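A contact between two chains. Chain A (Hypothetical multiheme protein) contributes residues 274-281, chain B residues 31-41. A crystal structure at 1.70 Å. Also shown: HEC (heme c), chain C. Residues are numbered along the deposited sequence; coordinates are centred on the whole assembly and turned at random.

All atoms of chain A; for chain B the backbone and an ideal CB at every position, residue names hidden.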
ATOM      1  N   LYS A 274     -29.252  -2.251  -1.838  1.00 22.44           N
ATOM      2  CA  LYS A 274     -29.852  -1.932  -3.138  1.00 19.61           C
ATOM      3  C   LYS A 274     -28.868  -1.242  -4.064  1.00 20.09           C
ATOM      4  O   LYS A 274     -28.529  -0.079  -3.840  1.00 23.38           O
ATOM      5  CB  LYS A 274     -31.096  -1.046  -2.967  1.00 22.33           C
ATOM      6  CG  LYS A 274     -32.197  -1.677  -2.107  1.00 25.20           C
ATOM      7  CD  LYS A 274     -33.347  -0.693  -1.861  1.00 27.51           C
ATOM      8  CE  LYS A 274     -32.908   0.502  -1.009  1.00 28.75           C
ATOM      9  NZ  LYS A 274     -32.421   0.103   0.357  1.00 27.37           N
ATOM     10  N   PRO A 275     -28.411  -1.949  -5.121  1.00 22.94           N
ATOM     11  CA  PRO A 275     -27.513  -1.321  -6.106  1.00 20.31           C
ATOM     12  C   PRO A 275     -28.138  -0.050  -6.652  1.00 24.93           C
ATOM     13  O   PRO A 275     -29.337  -0.015  -6.903  1.00 22.62           O
ATOM     14  CB  PRO A 275     -27.399  -2.379  -7.211  1.00 24.33           C
ATOM     15  CG  PRO A 275     -27.666  -3.706  -6.479  1.00 24.82           C
ATOM     16  CD  PRO A 275     -28.720  -3.354  -5.459  1.00 25.45           C
ATOM     17  N   GLY A 276     -27.339   0.999  -6.816  1.00 22.97           N
ATOM     18  CA  GLY A 276     -27.865   2.240  -7.351  1.00 21.81           C
ATOM     19  C   GLY A 276     -28.445   3.103  -6.249  1.00 25.05           C
ATOM     20  O   GLY A 276     -27.923   4.180  -5.950  1.00 24.49           O
ATOM     21  N   ALA A 277     -29.506   2.619  -5.619  1.00 22.95           N
ATOM     22  CA  ALA A 277     -30.195   3.374  -4.581  1.00 20.47           C
ATOM     23  C   ALA A 277     -29.278   3.585  -3.367  1.00 24.78           C
ATOM     24  O   ALA A 277     -29.256   4.678  -2.790  1.00 24.96           O
ATOM     25  CB  ALA A 277     -31.482   2.662  -4.161  1.00 22.22           C
ATOM     26  N   ASP A 278     -28.524   2.542  -3.009  1.00 21.36           N
ATOM     27  CA  ASP A 278     -27.675   2.539  -1.797  1.00 20.75           C
ATOM     28  C   ASP A 278     -26.191   2.720  -2.101  1.00 21.91           C
ATOM     29  O   ASP A 278     -25.430   3.139  -1.236  1.00 23.96           O
ATOM     30  CB  ASP A 278     -27.853   1.228  -0.993  1.00 20.60           C
ATOM     31  CG  ASP A 278     -29.235   1.084  -0.397  1.00 25.01           C
ATOM     32  OD1 ASP A 278     -29.895   2.127  -0.168  1.00 22.84           O
ATOM     33  OD2 ASP A 278     -29.649  -0.077  -0.131  1.00 24.33           O
ATOM     34  N   PHE A 279     -25.770   2.382  -3.315  1.00 21.77           N
ATOM     35  CA  PHE A 279     -24.351   2.460  -3.674  1.00 19.43           C
ATOM     36  C   PHE A 279     -24.167   2.365  -5.187  1.00 22.57           C
ATOM     37  O   PHE A 279     -24.988   1.755  -5.866  1.00 20.53           O
ATOM     38  CB  PHE A 279     -23.571   1.346  -2.955  1.00 18.53           C
ATOM     39  CG  PHE A 279     -23.924  -0.055  -3.413  1.00 23.74           C
ATOM     40  CD1 PHE A 279     -24.981  -0.751  -2.840  1.00 27.41           C
ATOM     41  CD2 PHE A 279     -23.173  -0.680  -4.399  1.00 24.61           C
ATOM     42  CE1 PHE A 279     -25.307  -2.051  -3.271  1.00 24.43           C
ATOM     43  CE2 PHE A 279     -23.478  -1.959  -4.822  1.00 24.79           C
ATOM     44  CZ  PHE A 279     -24.541  -2.657  -4.242  1.00 26.66           C
ATOM     45  N   THR A 280     -23.103   2.971  -5.713  1.00 20.33           N
ATOM     46  CA  THR A 280     -22.849   2.970  -7.154  1.00 19.07           C
ATOM     47  C   THR A 280     -21.504   2.328  -7.501  1.00 23.85           C
ATOM     48  O   THR A 280     -21.119   2.289  -8.662  1.00 24.95           O
ATOM     49  CB  THR A 280     -22.907   4.392  -7.742  1.00 23.70           C
ATOM     50  OG1 THR A 280     -22.163   5.279  -6.901  1.00 28.14           O
ATOM     51  CG2 THR A 280     -24.353   4.873  -7.813  1.00 32.51           C
ATOM     52  N   ALA A 281     -20.797   1.832  -6.488  1.00 19.33           N
ATOM     53  CA  ALA A 281     -19.549   1.087  -6.706  1.00 20.45           C
ATOM     54  C   ALA A 281     -19.534  -0.070  -5.720  1.00 20.67           C
ATOM     55  O   ALA A 281     -19.851   0.118  -4.554  1.00 20.00           O
ATOM     56  CB  ALA A 281     -18.302   1.995  -6.483  1.00 19.59           C
TER
ATOM     57  N   UNK B  31     -30.741  -1.448 -15.222  1.00 23.86           N
ATOM     58  CA  UNK B  31     -29.403  -1.070 -14.769  1.00 23.53           C
ATOM     59  C   UNK B  31     -29.484   0.090 -13.770  1.00 20.03           C
ATOM     60  O   UNK B  31     -29.025   1.205 -14.051  1.00 21.53           O
ATOM     61  CB  UNK B  31     -28.523  -0.687 -15.960  1.00 23.53           C
ATOM     62  N   UNK B  32     -30.041  -0.182 -12.582  1.00 21.72           N
ATOM     63  CA  UNK B  32     -30.273   0.881 -11.601  1.00 20.55           C
ATOM     64  C   UNK B  32     -28.983   1.594 -11.199  1.00 20.80           C
ATOM     65  O   UNK B  32     -29.036   2.780 -10.880  1.00 20.94           O
ATOM     66  CB  UNK B  32     -30.949   0.303 -10.356  1.00 20.55           C
ATOM     67  N   UNK B  33     -27.850   0.890 -11.222  1.00 18.80           N
ATOM     68  CA  UNK B  33     -26.580   1.504 -10.870  1.00 23.19           C
ATOM     69  C   UNK B  33     -26.169   2.596 -11.838  1.00 23.33           C
ATOM     70  O   UNK B  33     -25.646   3.636 -11.432  1.00 19.54           O
ATOM     71  CB  UNK B  33     -25.485   0.437 -10.806  1.00 23.19           C
ATOM     72  N   UNK B  34     -26.419   2.376 -13.130  1.00 18.35           N
ATOM     73  CA  UNK B  34     -26.059   3.377 -14.129  1.00 18.22           C
ATOM     74  C   UNK B  34     -26.920   4.624 -13.964  1.00 19.06           C
ATOM     75  O   UNK B  34     -26.409   5.737 -13.987  1.00 20.46           O
ATOM     76  CB  UNK B  34     -26.210   2.808 -15.541  1.00 18.22           C
ATOM     77  N   UNK B  35     -28.224   4.437 -13.799  1.00 19.82           N
ATOM     78  CA  UNK B  35     -29.115   5.584 -13.622  1.00 19.80           C
ATOM     79  C   UNK B  35     -28.768   6.381 -12.355  1.00 21.25           C
ATOM     80  O   UNK B  35     -28.687   7.606 -12.402  1.00 21.13           O
ATOM     81  CB  UNK B  35     -30.569   5.112 -13.561  1.00 19.80           C
ATOM     82  N   UNK B  36     -28.544   5.694 -11.232  1.00 20.38           N
ATOM     83  CA  UNK B  36     -28.153   6.393 -10.006  1.00 19.78           C
ATOM     84  C   UNK B  36     -26.855   7.186 -10.201  1.00 22.64           C
ATOM     85  O   UNK B  36     -26.736   8.315  -9.752  1.00 22.91           O
ATOM     86  CB  UNK B  36     -27.987   5.393  -8.860  1.00 19.78           C
ATOM     87  N   UNK B  37     -25.894   6.583 -10.889  1.00 19.22           N
ATOM     88  CA  UNK B  37     -24.590   7.182 -11.123  1.00 24.02           C
ATOM     89  C   UNK B  37     -24.734   8.428 -12.019  1.00 22.58           C
ATOM     90  O   UNK B  37     -24.215   9.496 -11.717  1.00 21.52           O
ATOM     91  CB  UNK B  37     -23.642   6.163 -11.759  1.00 24.02           C
ATOM     92  N   UNK B  38     -25.485   8.285 -13.109  1.00 18.62           N
ATOM     93  CA  UNK B  38     -25.791   9.408 -13.998  1.00 18.05           C
ATOM     94  C   UNK B  38     -26.509  10.547 -13.270  1.00 21.11           C
ATOM     95  O   UNK B  38     -26.211  11.724 -13.499  1.00 21.13           O
ATOM     96  CB  UNK B  38     -26.648   8.926 -15.170  1.00 18.05           C
ATOM     97  N   UNK B  39     -27.440  10.200 -12.385  1.00 22.04           N
ATOM     98  CA  UNK B  39     -28.151  11.204 -11.581  1.00 21.58           C
ATOM     99  C   UNK B  39     -27.201  12.070 -10.732  1.00 21.06           C
ATOM    100  O   UNK B  39     -27.553  13.191 -10.339  1.00 22.62           O
ATOM    101  CB  UNK B  39     -29.161  10.508 -10.667  1.00 21.58           C
ATOM    102  N   UNK B  40     -26.004  11.555 -10.448  1.00 19.49           N
ATOM    103  CA  UNK B  40     -25.048  12.291  -9.608  1.00 22.79           C
ATOM    104  C   UNK B  40     -24.190  13.234 -10.430  1.00 21.76           C
ATOM    105  O   UNK B  40     -23.454  14.063  -9.878  1.00 24.14           O
ATOM    106  CB  UNK B  40     -24.151  11.317  -8.841  1.00 22.79           C
ATOM    107  N   UNK B  41     -24.254  13.101 -11.749  1.00 20.56           N
ATOM    108  CA  UNK B  41     -23.435  13.949 -12.628  1.00 21.78           C
ATOM    109  C   UNK B  41     -23.976  15.361 -12.778  1.00 22.84           C
ATOM    110  O   UNK B  41     -25.188  15.591 -12.826  1.00 23.26           O
ATOM    111  CB  UNK B  41     -23.324  13.307 -14.012  1.00 21.78           C
TER
HETATM  112 FE   HEC C 602     -23.445   5.662 -20.957  1.00 18.96          FE
HETATM  113  CHA HEC C 602     -21.198   3.154 -21.653  1.00 15.51           C
HETATM  114  CHB HEC C 602     -25.898   3.267 -20.505  1.00 16.88           C
HETATM  115  CHC HEC C 602     -25.540   8.090 -20.158  1.00 18.45           C
HETATM  116  CHD HEC C 602     -21.041   8.002 -21.662  1.00 17.97           C
HETATM  117  NA  HEC C 602     -23.535   3.638 -21.010  1.00 18.20           N
HETATM  118  C1A HEC C 602     -22.474   2.793 -21.334  1.00 17.55           C
HETATM  119  C2A HEC C 602     -22.930   1.428 -21.305  1.00 17.88           C
HETATM  120  C3A HEC C 602     -24.216   1.446 -20.976  1.00 16.98           C
HETATM  121  C4A HEC C 602     -24.625   2.824 -20.785  1.00 14.47           C
HETATM  122  CMA HEC C 602     -25.124   0.208 -20.808  1.00 18.45           C
HETATM  123  CAA HEC C 602     -22.063   0.191 -21.648  1.00 18.92           C
HETATM  124  CBA HEC C 602     -20.917  -0.070 -20.685  1.00 18.44           C
HETATM  125  CGA HEC C 602     -21.476  -0.843 -19.528  1.00 23.19           C
HETATM  126  O1A HEC C 602     -21.072  -0.529 -18.376  1.00 20.83           O
HETATM  127  O2A HEC C 602     -22.329  -1.744 -19.762  1.00 25.76           O
HETATM  128  NB  HEC C 602     -25.304   5.644 -20.547  1.00 20.54           N
HETATM  129  C1B HEC C 602     -26.152   4.580 -20.276  1.00 16.41           C
HETATM  130  C2B HEC C 602     -27.338   5.056 -19.623  1.00 18.06           C
HETATM  131  C3B HEC C 602     -27.150   6.378 -19.499  1.00 16.23           C
HETATM  132  C4B HEC C 602     -25.924   6.771 -20.095  1.00 14.13           C
HETATM  133  CMB HEC C 602     -28.471   4.116 -19.124  1.00 26.16           C
HETATM  134  CAB HEC C 602     -27.898   7.494 -18.795  1.00 31.38           C
HETATM  135  CBB HEC C 602     -28.497   7.015 -17.426  1.00 28.02           C
HETATM  136  NC  HEC C 602     -23.335   7.648 -20.955  1.00 20.18           N
HETATM  137  C1C HEC C 602     -24.335   8.517 -20.607  1.00 16.96           C
HETATM  138  C2C HEC C 602     -23.962   9.866 -20.949  1.00 15.36           C
HETATM  139  C3C HEC C 602     -22.635   9.796 -21.149  1.00 19.60           C
HETATM  140  C4C HEC C 602     -22.281   8.434 -21.301  1.00 17.21           C
HETATM  141  CMC HEC C 602     -24.825  11.058 -20.446  1.00 17.82           C
HETATM  142  CAC HEC C 602     -21.514  10.819 -21.465  1.00 37.28           C
HETATM  143  CBC HEC C 602     -21.607  12.162 -20.687  1.00 21.74           C
HETATM  144  ND  HEC C 602     -21.499   5.565 -21.549  1.00 17.59           N
HETATM  145  C1D HEC C 602     -20.687   6.684 -21.723  1.00 14.54           C
HETATM  146  C2D HEC C 602     -19.328   6.313 -22.024  1.00 15.53           C
HETATM  147  C3D HEC C 602     -19.350   4.792 -22.048  1.00 14.99           C
HETATM  148  C4D HEC C 602     -20.731   4.430 -21.755  1.00 16.51           C
HETATM  149  CMD HEC C 602     -18.192   7.352 -22.246  1.00 19.50           C
HETATM  150  CAD HEC C 602     -18.224   3.752 -22.308  1.00 19.85           C
HETATM  151  CBD HEC C 602     -16.966   4.272 -22.977  1.00 20.25           C
HETATM  152  CGD HEC C 602     -15.993   4.766 -21.919  1.00 24.01           C
HETATM  153  O1D HEC C 602     -14.894   5.220 -22.300  1.00 25.18           O
HETATM  154  O2D HEC C 602     -16.311   4.702 -20.705  1.00 24.70           O

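Chain B 31-41 lays a helix against an irregular loop of chain A, with the closest backbone approach at G276(A). Position 31 directly precedes the helix, and its CB finds nothing of the loop within 5.5 Å. Many residues would do, including the small polar ones common before a helix; it is T31(B), whose side chain makes no capping bond.

At position 32 the CA-to-CB bond points toward the loop, and the ideal CB lies 3.8 Å from P275(A) O. A compact, nonpolar side chain fits, and the phi of -59° in the first turn also admits proline. The residue is P32(B); its CB packs 3.8 Å from P275(A) O.

Position 33 is where the backbones nearly touch: its CA is 3.8 Å from G276(A) CA. Its helical angles do not require glycine, and an ideal CB, directed sideways, would come no closer than 4.4 Å to the loop, at G276(A) N. Small residues, alanine as well as glycine, are therefore compatible; the deposited one is G33(B). The tighter demand is on chain A, where a CB on G276(A) would lie 2.6 Å from P32(B) O. A water donates to T280(A) O and, weakly, to G33(B) O.

Positions 34 and 35 point away and sideways, so the loop would admit small or large, polar or nonpolar side chains alike. I34(B) brings its CG2 within 3.5 Å of heme C2B; V35(B) stays clear of the loop.

Position 36 faces the loop at short range, its ideal CB 3.2 Å from G276(A) O and 3.8 Å from T280(A) CG2. With so little room, alanine or glycine is favoured. A36(B) rests its methyl against both, with CB 3.2 Å from G276(A) O and 3.8 Å from T280(A) CG2.

At position 37 CB points sideways, 4.2 Å from T280(A) CG2, and the nearby T280(A) OG1 offers a polar partner. Asp, Asn, Ser or a longer polar residue could suit. D37(B), with chi1 t, does not bond the threonine directly: a water lies 2.6 Å from T280(A) OG1 and donates to D37(B) OD1 at 2.5 Å.

Positions 38 and 39 are out of reach of the loop, which therefore sets no limit on size or polarity. W38(B) has heme CAB over one face of its ring, and L39(B) makes no contact with this loop.

Position 40 points toward the loop from a distance, so only a long side chain could span the gap, and the G276(A) carbonyl favours a donor. K40(B) reaches across: its CE lies 3.7 Å from T280(A) CG2, while NZ donates to a water that in turn donates to G276(A) O.

Position 41 is remote and permissive; S41(B) OG bonds W38(B) O at 2.7 Å.

Chain B 31-41: TPGIVADWLKS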
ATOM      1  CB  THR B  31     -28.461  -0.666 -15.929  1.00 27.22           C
ATOM      2  OG1 THR B  31     -29.017   0.443 -16.642  1.00 26.93           O
ATOM      3  CG2 THR B  31     -28.211  -1.833 -16.892  1.00 28.43           C
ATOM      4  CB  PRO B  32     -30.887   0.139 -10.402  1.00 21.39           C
ATOM      5  CG  PRO B  32     -30.540  -1.327 -10.618  1.00 22.79           C
ATOM      6  CD  PRO B  32     -30.512  -1.495 -12.112  1.00 22.19           C
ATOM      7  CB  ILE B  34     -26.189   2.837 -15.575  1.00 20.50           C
ATOM      8  CG1 ILE B  34     -25.097   1.793 -15.845  1.00 20.04           C
ATOM      9  CG2 ILE B  34     -26.055   4.005 -16.579  1.00 17.41           C
ATOM     10  CD1 ILE B  34     -25.242   1.057 -17.188  1.00 21.68           C
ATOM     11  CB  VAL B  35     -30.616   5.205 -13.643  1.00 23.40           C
ATOM     12  CG1 VAL B  35     -31.490   6.462 -13.439  1.00 23.02           C
ATOM     13  CG2 VAL B  35     -30.986   4.501 -14.952  1.00 19.92           C
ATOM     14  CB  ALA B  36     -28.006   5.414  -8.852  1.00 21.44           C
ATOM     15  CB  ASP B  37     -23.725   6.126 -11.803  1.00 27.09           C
ATOM     16  CG  ASP B  37     -22.251   6.314 -11.555  1.00 29.63           C
ATOM     17  OD1 ASP B  37     -21.873   6.994 -10.574  1.00 31.30           O
ATOM     18  OD2 ASP B  37     -21.466   5.741 -12.340  1.00 34.12           O
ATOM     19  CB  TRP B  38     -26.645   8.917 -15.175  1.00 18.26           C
ATOM     20  CG  TRP B  38     -27.131  10.042 -16.059  1.00 20.03           C
ATOM     21  CD1 TRP B  38     -26.401  10.716 -17.006  1.00 21.62           C
ATOM     22  CD2 TRP B  38     -28.440  10.640 -16.063  1.00 20.96           C
ATOM     23  NE1 TRP B  38     -27.179  11.688 -17.599  1.00 22.74           N
ATOM     24  CE2 TRP B  38     -28.429  11.666 -17.037  1.00 22.23           C
ATOM     25  CE3 TRP B  38     -29.613  10.415 -15.333  1.00 24.31           C
ATOM     26  CZ2 TRP B  38     -29.548  12.461 -17.304  1.00 23.35           C
ATOM     27  CZ3 TRP B  38     -30.726  11.203 -15.603  1.00 26.36           C
ATOM     28  CH2 TRP B  38     -30.684  12.213 -16.581  1.00 21.35           C
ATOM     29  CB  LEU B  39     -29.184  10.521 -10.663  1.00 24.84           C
ATOM     30  CG  LEU B  39     -30.476  10.047 -11.329  1.00 22.22           C
ATOM     31  CD1 LEU B  39     -31.263   9.155 -10.364  1.00 22.31           C
ATOM     32  CD2 LEU B  39     -31.322  11.236 -11.743  1.00 24.83           C
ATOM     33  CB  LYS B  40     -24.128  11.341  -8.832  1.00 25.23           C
ATOM     34  CG  LYS B  40     -24.838  10.429  -7.845  1.00 34.47           C
ATOM     35  CD  LYS B  40     -23.821   9.723  -6.952  1.00 44.82           C
ATOM     36  CE  LYS B  40     -24.274   8.318  -6.559  1.00 52.97           C
ATOM     37  NZ  LYS B  40     -25.466   8.292  -5.662  1.00 50.91           N
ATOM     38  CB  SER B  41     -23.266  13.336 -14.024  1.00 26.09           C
ATOM     39  OG  SER B  41     -24.466  13.397 -14.760  1.00 27.75           O
TER
HETATM   40  O   HOH W   1     -25.987   5.589  -4.628  1.00 29.59           O
HETATM   41  O   HOH W   2     -22.933   2.416 -10.851  1.00 37.17           O
HETATM   42  O   HOH W   3     -21.526   7.495  -8.132  1.00 37.38           O
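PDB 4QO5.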